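Local coordinates for fucolectin-related protein (Streptococcus pneumoniae, PDB 2WMF), which probably cleaves blood-group antigen carbohydrates of the host, as the catalytic module of a family 98 glycoside hydrolase, at residues I190-T195 and H378-K383; K336-N341 and A393-K398; H180-W185 and A220-I225. All coordinates share one frame; numbering follows the deposited sequence.

Contact 1. Residues I190-T195 and H378-K383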
loop_
_atom_site.group_PDB
_atom_site.type_symbol
_atom_site.label_atom_id
_atom_site.label_comp_id
_atom_site.label_asym_id
_atom_site.label_seq_id
_atom_site.Cartn_x
_atom_site.Cartn_y
_atom_site.Cartn_z
ATOM N N ILE A 190 -5.258 4.384 -20.175
ATOM C CA ILE A 190 -6.538 3.767 -19.750
ATOM C C ILE A 190 -7.668 4.792 -19.716
ATOM O O ILE A 190 -8.746 4.526 -20.241
ATOM C CB ILE A 190 -6.411 3.048 -18.361
ATOM C CG1 ILE A 190 -5.386 1.909 -18.486
ATOM C CG2 ILE A 190 -7.762 2.610 -17.791
ATOM C CD1 ILE A 190 -5.561 1.003 -19.608
ATOM N N MET A 191 -7.440 5.932 -19.083
ATOM C CA MET A 191 -8.509 6.922 -18.905
ATOM C C MET A 191 -8.761 7.788 -20.155
ATOM O O MET A 191 -9.771 8.482 -20.246
ATOM C CB MET A 191 -8.325 7.728 -17.609
ATOM C CG MET A 191 -9.590 8.363 -17.028
ATOM S SD MET A 191 -10.872 7.164 -16.603
ATOM C CE MET A 191 -10.277 6.505 -15.012
ATOM N N ASN A 192 -7.848 7.770 -21.133
ATOM C CA ASN A 192 -8.152 8.293 -22.484
ATOM C C ASN A 192 -9.100 7.399 -23.294
ATOM O O ASN A 192 -9.682 7.865 -24.278
ATOM C CB ASN A 192 -6.834 8.540 -23.296
ATOM C CG ASN A 192 -6.132 9.857 -22.948
ATOM O OD1 ASN A 192 -4.879 9.923 -22.942
ATOM N ND2 ASN A 192 -6.901 10.892 -22.657
ATOM N N ASP A 193 -9.272 6.141 -22.888
ATOM C CA ASP A 193 -10.234 5.258 -23.572
ATOM C C ASP A 193 -11.657 5.777 -23.377
ATOM O O ASP A 193 -12.090 5.957 -22.243
ATOM C CB ASP A 193 -10.154 3.811 -23.084
ATOM C CG ASP A 193 -11.116 2.910 -23.833
ATOM O OD1 ASP A 193 -10.754 2.472 -24.950
ATOM O OD2 ASP A 193 -12.213 2.653 -23.324
ATOM N N PRO A 194 -12.402 6.037 -24.481
ATOM C CA PRO A 194 -13.713 6.626 -24.270
ATOM C C PRO A 194 -14.693 5.720 -23.542
ATOM O O PRO A 194 -15.485 6.207 -22.754
ATOM C CB PRO A 194 -14.214 6.905 -25.682
ATOM C CG PRO A 194 -13.374 6.191 -26.565
ATOM C CD PRO A 194 -12.064 5.947 -25.891
ATOM N N THR A 195 -14.587 4.420 -23.759
ATOM C CA THR A 195 -15.481 3.458 -23.103
ATOM C C THR A 195 -15.250 3.436 -21.591
ATOM O O THR A 195 -16.183 3.485 -20.794
ATOM C CB THR A 195 -15.362 2.053 -23.720
ATOM O OG1 THR A 195 -15.493 2.133 -25.160
ATOM C CG2 THR A 195 -16.457 1.045 -23.153
ATOM N N HIS A 378 -5.997 14.141 -14.945
ATOM C CA HIS A 378 -5.953 13.602 -16.309
ATOM C C HIS A 378 -6.476 14.623 -17.330
ATOM O O HIS A 378 -7.330 15.489 -17.016
ATOM C CB HIS A 378 -6.795 12.333 -16.332
ATOM C CG HIS A 378 -6.602 11.497 -17.555
ATOM N ND1 HIS A 378 -7.335 11.690 -18.711
ATOM C CD2 HIS A 378 -5.803 10.425 -17.773
ATOM C CE1 HIS A 378 -6.966 10.777 -19.604
ATOM N NE2 HIS A 378 -6.045 9.983 -19.048
ATOM N N GLU A 379 -5.981 14.531 -18.563
ATOM C CA GLU A 379 -6.374 15.447 -19.626
ATOM C C GLU A 379 -7.868 15.466 -19.959
ATOM O O GLU A 379 -8.349 16.463 -20.503
ATOM C CB GLU A 379 -5.588 15.115 -20.910
ATOM C CG GLU A 379 -5.938 13.800 -21.538
ATOM C CD GLU A 379 -4.824 13.260 -22.418
ATOM O OE1 GLU A 379 -4.931 13.495 -23.651
ATOM O OE2 GLU A 379 -3.892 12.621 -21.896
ATOM N N LYS A 380 -8.566 14.376 -19.657
ATOM C CA LYS A 380 -9.992 14.250 -19.980
ATOM C C LYS A 380 -10.888 15.057 -19.025
ATOM O O LYS A 380 -12.092 15.270 -19.301
ATOM C CB LYS A 380 -10.392 12.779 -20.013
ATOM C CG LYS A 380 -9.890 12.044 -21.235
ATOM C CD LYS A 380 -10.668 12.461 -22.522
ATOM C CE LYS A 380 -10.186 11.785 -23.797
ATOM N NZ LYS A 380 -8.776 12.165 -24.137
ATOM N N ILE A 381 -10.314 15.514 -17.910
ATOM C CA ILE A 381 -10.966 16.465 -16.997
ATOM C C ILE A 381 -10.715 17.894 -17.512
ATOM O O ILE A 381 -9.571 18.332 -17.637
ATOM C CB ILE A 381 -10.435 16.327 -15.538
ATOM C CG1 ILE A 381 -10.558 14.876 -15.028
ATOM C CG2 ILE A 381 -11.183 17.310 -14.607
ATOM C CD1 ILE A 381 -11.997 14.292 -14.996
ATOM N N ASP A 382 -11.772 18.637 -17.815
ATOM C CA ASP A 382 -11.614 20.035 -18.236
ATOM C C ASP A 382 -11.058 20.953 -17.162
ATOM O O ASP A 382 -11.258 20.745 -15.966
ATOM C CB ASP A 382 -12.955 20.628 -18.711
ATOM C CG ASP A 382 -13.559 19.898 -19.887
ATOM O OD1 ASP A 382 -12.911 19.001 -20.504
ATOM O OD2 ASP A 382 -14.739 20.207 -20.171
ATOM N N LYS A 383 -10.376 22.011 -17.586
ATOM C CA LYS A 383 -9.799 22.941 -16.637
ATOM C C LYS A 383 -10.869 23.582 -15.753
ATOM O O LYS A 383 -10.656 23.770 -14.556
ATOM C CB LYS A 383 -8.967 24.000 -17.342
ATOM C CG LYS A 383 -7.856 24.606 -16.445
ATOM C CD LYS A 383 -6.898 25.492 -17.252
ATOM C CE LYS A 383 -5.771 26.108 -16.395
ATOM N NZ LYS A 383 -4.668 26.694 -17.293
#
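His378, the first of three side chains of the turn after strand 376-377 that meet the end of helix 184-192, presents one face of its imidazole to Met191. The helix belongs to the (beta/alpha)8 barrel and the turn leads from the small parallel sheet to helix 383-389, so the contact fastens that sheet to the barrel wall. With CG anti to the backbone N (chi1 -167°), the ring swings toward the helix, and Met191 CB stands 3.7 Å from its centroid in a CH-pi contact over the face. The ring is held from two sides: ND1 accepts the backbone N-H of Lys380 (N to ND1 3.1 Å), inside the type I turn from His378 to Ile381, and NE2 bonds to the carbonyl of Glu188. Glu379 comes next. Its CD lies 3.7 Å from Asn192 CG, the carboxylate and amide planes standing almost perpendicular (84°), while its OE2 forms a salt bridge with Arg345. Lys380 then folds back at chi2 and chi4. Its CG passes 3.7 Å from Met191 O, and its NZ ends 3.7 Å from Asn192 CG, the two side chains crossing at about a right angle. The chemistry implies a polar, partly solvent-facing seam around one amide beside a buried imidazole, whose two bonds are consistent with a neutral ring carrying its proton on NE2.

Contact 2. Residues K336-N341 and A393-K398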
loop_
_atom_site.group_PDB
_atom_site.type_symbol
_atom_site.label_atom_id
_atom_site.label_comp_id
_atom_site.label_asym_id
_atom_site.label_seq_id
_atom_site.Cartn_x
_atom_site.Cartn_y
_atom_site.Cartn_z
ATOM N N LYS A 336 -2.658 22.739 -2.400
ATOM C CA LYS A 336 -2.336 24.096 -2.860
ATOM C C LYS A 336 -2.039 24.207 -4.363
ATOM O O LYS A 336 -2.095 25.304 -4.936
ATOM C CB LYS A 336 -1.151 24.656 -2.074
ATOM C CG LYS A 336 -1.250 24.579 -0.542
ATOM C CD LYS A 336 -2.440 25.265 0.012
ATOM C CE LYS A 336 -2.452 25.057 1.535
ATOM N NZ LYS A 336 -3.583 25.785 2.181
ATOM N N ALA A 337 -1.670 23.096 -4.985
ATOM C CA ALA A 337 -1.435 23.041 -6.428
ATOM C C ALA A 337 -1.729 21.649 -6.939
ATOM O O ALA A 337 -1.581 20.670 -6.198
ATOM C CB ALA A 337 0.049 23.385 -6.780
ATOM N N VAL A 338 -2.162 21.581 -8.213
ATOM C CA VAL A 338 -2.281 20.328 -8.948
ATOM C C VAL A 338 -1.542 20.460 -10.254
ATOM O O VAL A 338 -1.313 21.581 -10.748
ATOM C CB VAL A 338 -3.763 19.915 -9.238
ATOM C CG1 VAL A 338 -4.530 19.801 -7.959
ATOM C CG2 VAL A 338 -4.476 20.881 -10.220
ATOM N N PHE A 339 -1.132 19.326 -10.803
ATOM C CA PHE A 339 -0.575 19.290 -12.147
ATOM C C PHE A 339 -1.630 18.677 -13.059
ATOM O O PHE A 339 -2.043 17.517 -12.860
ATOM C CB PHE A 339 0.705 18.484 -12.215
ATOM C CG PHE A 339 1.355 18.510 -13.589
ATOM C CD1 PHE A 339 2.323 19.460 -13.908
ATOM C CD2 PHE A 339 0.943 17.636 -14.574
ATOM C CE1 PHE A 339 2.886 19.502 -15.163
ATOM C CE2 PHE A 339 1.485 17.682 -15.845
ATOM C CZ PHE A 339 2.456 18.612 -16.136
ATOM N N TRP A 340 -2.048 19.455 -14.054
ATOM C CA TRP A 340 -2.995 19.016 -15.082
ATOM C C TRP A 340 -2.270 18.630 -16.358
ATOM O O TRP A 340 -1.435 19.409 -16.874
ATOM C CB TRP A 340 -3.978 20.148 -15.414
ATOM C CG TRP A 340 -5.050 19.777 -16.403
ATOM C CD1 TRP A 340 -5.795 18.643 -16.420
ATOM C CD2 TRP A 340 -5.540 20.599 -17.459
ATOM N NE1 TRP A 340 -6.709 18.683 -17.452
ATOM C CE2 TRP A 340 -6.563 19.875 -18.114
ATOM C CE3 TRP A 340 -5.164 21.850 -17.967
ATOM C CZ2 TRP A 340 -7.242 20.378 -19.225
ATOM C CZ3 TRP A 340 -5.853 22.352 -19.091
ATOM C CH2 TRP A 340 -6.860 21.598 -19.708
ATOM N N ASN A 341 -2.601 17.435 -16.823
ATOM C CA ASN A 341 -2.027 16.842 -18.034
ATOM C C ASN A 341 -2.562 17.462 -19.314
ATOM O O ASN A 341 -2.247 16.977 -20.395
ATOM C CB ASN A 341 -2.311 15.345 -18.116
ATOM C CG ASN A 341 -1.270 14.482 -17.468
ATOM O OD1 ASN A 341 -0.286 14.957 -16.892
ATOM N ND2 ASN A 341 -1.472 13.180 -17.606
ATOM N N ALA A 393 -6.640 25.998 -5.474
ATOM C CA ALA A 393 -5.340 25.456 -5.937
ATOM C C ALA A 393 -4.821 26.137 -7.203
ATOM O O ALA A 393 -5.602 26.473 -8.102
ATOM C CB ALA A 393 -5.470 23.963 -6.181
ATOM N N LYS A 394 -3.502 26.295 -7.297
ATOM C CA LYS A 394 -2.878 26.674 -8.550
ATOM C C LYS A 394 -2.929 25.494 -9.486
ATOM O O LYS A 394 -2.634 24.358 -9.076
ATOM C CB LYS A 394 -1.423 27.071 -8.340
ATOM C CG LYS A 394 -0.610 27.216 -9.645
ATOM C CD LYS A 394 -0.908 28.531 -10.376
ATOM C CE LYS A 394 0.150 28.810 -11.456
ATOM N NZ LYS A 394 -0.089 30.149 -12.081
ATOM N N ILE A 395 -3.332 25.735 -10.728
ATOM C CA ILE A 395 -3.281 24.684 -11.747
ATOM C C ILE A 395 -1.961 24.815 -12.552
ATOM O O ILE A 395 -1.748 25.766 -13.319
ATOM C CB ILE A 395 -4.518 24.706 -12.669
ATOM C CG1 ILE A 395 -5.813 24.669 -11.850
ATOM C CG2 ILE A 395 -4.473 23.541 -13.711
ATOM C CD1 ILE A 395 -7.042 24.833 -12.697
ATOM N N LEU A 396 -1.049 23.884 -12.329
ATOM C CA LEU A 396 0.223 23.835 -13.097
ATOM C C LEU A 396 0.005 22.978 -14.328
ATOM O O LEU A 396 -0.729 22.005 -14.273
ATOM C CB LEU A 396 1.372 23.251 -12.258
ATOM C CG LEU A 396 1.889 24.165 -11.146
ATOM C CD1 LEU A 396 2.837 23.410 -10.225
ATOM C CD2 LEU A 396 2.544 25.416 -11.743
ATOM N N THR A 397 0.615 23.364 -15.434
ATOM C CA THR A 397 0.653 22.529 -16.627
ATOM C C THR A 397 2.111 22.485 -17.106
ATOM O O THR A 397 2.989 23.161 -16.543
ATOM C CB THR A 397 -0.230 23.095 -17.756
ATOM O OG1 THR A 397 0.383 24.263 -18.320
ATOM C CG2 THR A 397 -1.664 23.401 -17.289
ATOM N N LYS A 398 2.388 21.659 -18.108
ATOM C CA LYS A 398 3.740 21.499 -18.574
ATOM C C LYS A 398 4.276 22.810 -19.131
ATOM O O LYS A 398 5.473 23.019 -19.085
ATOM C CB LYS A 398 3.823 20.434 -19.651
ATOM C CG LYS A 398 5.297 20.083 -20.064
ATOM C CD LYS A 398 5.368 18.870 -20.964
ATOM C CE LYS A 398 6.747 18.772 -21.587
ATOM N NZ LYS A 398 6.838 17.565 -22.345
HETATM O O HOH W 1 0.086 20.010 -18.929
#
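Phe339 and Trp340 both carry CG anti to the backbone N (chi1 -176° and -177°); the alternation of the strand puts the rings on different sides, and the shared torsion lays each against segment 393-398. The strands form part of a three-stranded parallel sheet with 337-340 in the middle; a beta-alpha-beta crossover through helix 383-389 carries the chain from edge strand 376-377 to edge strand 394-396. Val338 N bonds to Lys394 O at 2.9 Å, Leu396 N to Val338 O at 2.8 Å, and Trp340 N to Leu396 O at 2.9 Å, all close to the C=O line. Lys394 N, 2.9 Å from Lys336 O, instead lies 35° above the carbonyl plane. Leu396 O also lies over one face of the Phe339 ring, whose CE1 comes 3.6 Å from Thr397 C. Val338 and Ile395 share the face packed by Ile386 of the crossover helix, whereas Ala337, Phe339 and Leu396 occupy the other, where helix 406-413 covers Ala337. Trp340 and Thr397 run side by side, Thr397 CG2 meeting the indole edge at CE3, 3.9 Å away. A water continues the pairing, donating to Trp340 O at 2.6 Å and accepting from Lys398 N at 2.9 Å.

Contact 3. Residues H180-W185 and A220-I225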
loop_
_atom_site.group_PDB
_atom_site.type_symbol
_atom_site.label_atom_id
_atom_site.label_comp_id
_atom_site.label_asym_id
_atom_site.label_seq_id
_atom_site.Cartn_x
_atom_site.Cartn_y
_atom_site.Cartn_z
ATOM N N HIS A 180 -5.601 -3.115 -10.421
ATOM C CA HIS A 180 -4.226 -2.837 -9.978
ATOM C C HIS A 180 -3.332 -2.733 -11.207
ATOM O O HIS A 180 -3.223 -3.674 -12.024
ATOM C CB HIS A 180 -3.676 -3.982 -9.106
ATOM C CG HIS A 180 -4.275 -4.081 -7.734
ATOM N ND1 HIS A 180 -3.955 -3.215 -6.706
ATOM C CD2 HIS A 180 -5.110 -5.007 -7.204
ATOM C CE1 HIS A 180 -4.596 -3.588 -5.606
ATOM N NE2 HIS A 180 -5.294 -4.678 -5.872
ATOM N N ASP A 181 -2.646 -1.598 -11.346
ATOM C CA ASP A 181 -1.729 -1.397 -12.486
ATOM C C ASP A 181 -0.840 -0.196 -12.205
ATOM O O ASP A 181 -0.928 0.413 -11.128
ATOM C CB ASP A 181 -2.506 -1.292 -13.825
ATOM C CG ASP A 181 -2.168 -2.395 -14.785
ATOM O OD1 ASP A 181 -0.983 -2.805 -14.801
ATOM O OD2 ASP A 181 -3.107 -2.878 -15.492
ATOM N N HIS A 182 0.062 0.098 -13.126
ATOM C CA HIS A 182 1.175 0.984 -12.818
ATOM C C HIS A 182 1.683 1.697 -14.061
ATOM O O HIS A 182 1.477 1.215 -15.185
ATOM C CB HIS A 182 2.307 0.183 -12.170
ATOM C CG HIS A 182 3.027 0.940 -11.120
ATOM N ND1 HIS A 182 4.312 1.417 -11.239
ATOM C CD2 HIS A 182 2.576 1.371 -9.922
ATOM C CE1 HIS A 182 4.639 2.062 -10.134
ATOM N NE2 HIS A 182 3.594 2.063 -9.328
ATOM N N GLU A 183 2.387 2.800 -13.802
ATOM C CA GLU A 183 3.113 3.645 -14.741
ATOM C C GLU A 183 2.285 4.778 -15.265
ATOM O O GLU A 183 1.097 4.621 -15.515
ATOM C CB GLU A 183 3.791 2.805 -15.851
ATOM C CG GLU A 183 4.778 1.733 -15.259
ATOM C CD GLU A 183 5.579 0.962 -16.315
ATOM O OE1 GLU A 183 5.806 1.499 -17.416
ATOM O OE2 GLU A 183 6.028 -0.148 -16.002
ATOM N N LYS A 184 2.932 5.913 -15.472
ATOM C CA LYS A 184 2.239 7.136 -15.862
ATOM C C LYS A 184 1.573 6.980 -17.239
ATOM O O LYS A 184 0.388 7.249 -17.397
ATOM C CB LYS A 184 3.201 8.323 -15.907
ATOM C CG LYS A 184 3.886 8.675 -14.552
ATOM C CD LYS A 184 5.200 9.433 -14.752
ATOM C CE LYS A 184 6.067 9.495 -13.512
ATOM N NZ LYS A 184 7.555 9.675 -13.795
ATOM N N TRP A 185 2.348 6.587 -18.254
ATOM C CA TRP A 185 1.802 6.460 -19.634
ATOM C C TRP A 185 0.613 5.481 -19.635
ATOM O O TRP A 185 -0.359 5.683 -20.366
ATOM C CB TRP A 185 2.915 5.998 -20.606
ATOM C CG TRP A 185 3.280 4.580 -20.386
ATOM C CD1 TRP A 185 4.196 4.080 -19.470
ATOM C CD2 TRP A 185 2.676 3.439 -21.000
ATOM N NE1 TRP A 185 4.165 2.693 -19.486
ATOM C CE2 TRP A 185 3.252 2.281 -20.418
ATOM C CE3 TRP A 185 1.694 3.270 -21.997
ATOM C CZ2 TRP A 185 2.891 1.007 -20.813
ATOM C CZ3 TRP A 185 1.323 1.973 -22.363
ATOM C CH2 TRP A 185 1.895 0.880 -21.751
ATOM N N ALA A 220 6.116 7.720 -7.900
ATOM C CA ALA A 220 5.538 9.011 -7.453
ATOM C C ALA A 220 4.433 9.430 -8.461
ATOM O O ALA A 220 3.275 9.788 -8.070
ATOM C CB ALA A 220 6.634 10.090 -7.317
ATOM N N GLY A 221 4.736 9.345 -9.752
ATOM C CA GLY A 221 3.760 9.700 -10.757
ATOM C C GLY A 221 2.494 8.850 -10.680
ATOM O O GLY A 221 1.381 9.339 -10.923
ATOM N N THR A 222 2.660 7.567 -10.359
ATOM C CA THR A 222 1.533 6.662 -10.343
ATOM C C THR A 222 0.624 7.026 -9.163
ATOM O O THR A 222 -0.603 7.059 -9.304
ATOM C CB THR A 222 1.939 5.162 -10.325
ATOM O OG1 THR A 222 2.666 4.834 -11.529
ATOM C CG2 THR A 222 0.699 4.205 -10.209
ATOM N N ASP A 223 1.215 7.248 -8.001
ATOM C CA ASP A 223 0.450 7.720 -6.836
ATOM C C ASP A 223 -0.323 8.999 -7.174
ATOM O O ASP A 223 -1.481 9.168 -6.737
ATOM C CB ASP A 223 1.338 7.971 -5.651
ATOM C CG ASP A 223 1.730 6.700 -4.882
ATOM O OD1 ASP A 223 1.188 5.627 -5.148
ATOM O OD2 ASP A 223 2.570 6.814 -3.944
ATOM N N SER A 224 0.312 9.926 -7.881
ATOM C CA SER A 224 -0.302 11.226 -8.207
ATOM C C SER A 224 -1.512 11.043 -9.129
ATOM O O SER A 224 -2.580 11.699 -8.971
ATOM C CB SER A 224 0.708 12.183 -8.850
ATOM O OG SER A 224 1.660 12.631 -7.899
ATOM N N ILE A 225 -1.351 10.218 -10.154
ATOM C CA ILE A 225 -2.391 10.019 -11.162
ATOM C C ILE A 225 -3.550 9.204 -10.594
ATOM O O ILE A 225 -4.723 9.519 -10.815
ATOM C CB ILE A 225 -1.805 9.294 -12.421
ATOM C CG1 ILE A 225 -0.862 10.209 -13.167
ATOM C CG2 ILE A 225 -2.911 8.816 -13.361
ATOM C CD1 ILE A 225 -0.073 9.470 -14.294
HETATM O O HOH W 2 3.049 4.171 -6.751
#
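The loop leaving barrel strand 176-180 meets helix 219-231 where His182 lies across the side chain of Thr222. Thr222 OG1 sits 3.6 Å above the imidazole plane, over the ring centre, and the methyl carbon CG2 comes within 3.4 Å of His182 CD2 nearer the rim. Thr222 CB adds a CH-pi contact over the same ring, 4.0 Å from the His182 centroid. The threonine's chi1 of -63° puts OG1 beside the backbone N and CG2 anti to it, with both branches facing the ring. OG1 has two further tasks: it accepts a rather bent bond from Glu183 N (3.1 Å, 143° at the hydrogen) and donates its proton to the carbonyl of Asp218.

Both elements belong to an eight-stranded (beta/alpha)8 barrel, and they follow successive strands, 176-180 and 207-212, at the C-terminal ends where barrels of this kind build their active sites. Helix 184-192 starts just after the loop, with Glu183 at its N-cap position; Glu183 OE1 takes the indole N-H of Trp185 in the plane of that ring, at 2.9 Å from NE1. Lys184 then stretches alongside helix 219-231. Its CE lies 3.6 Å from Gly221 CA, where no side chain intervenes, and its NZ continues to salt bridges with Asp218 and Glu361. One turn further along the helix, Ile225 crosses the lysine at about a right angle, bringing its CD1 to 3.6 Å from Lys184 CA. A water donates to Asp223 OD1 at 2.9 Å and makes a weak contact with His182 NE2.

How the contacts relate
Contacts 1 and 3 use the two ends of helix 184-192, contact 3 its start and contact 1 its end, with centres about 15 Å apart. Contacts 1 and 2 (centres about 16 Å apart) touch where Trp340 NE1 comes 2.9 Å from Ile381 O. Glu188 of helix 184-192 reaches both, its carbonyl accepting from His378 NE2 and its OE2 from Asn341 ND2. Contacts 2 and 3 are about 5 Å apart at nearest atoms, and Ser224 bonds by its backbone to Val376, whose strand pairs with 337-340. Contact 3 lies at the C-terminal ends of the barrel strands, where (beta/alpha)8 enzymes generally place their active sites; contact 1 joins the barrel to the small sheet, and contact 2 lies within that sheet.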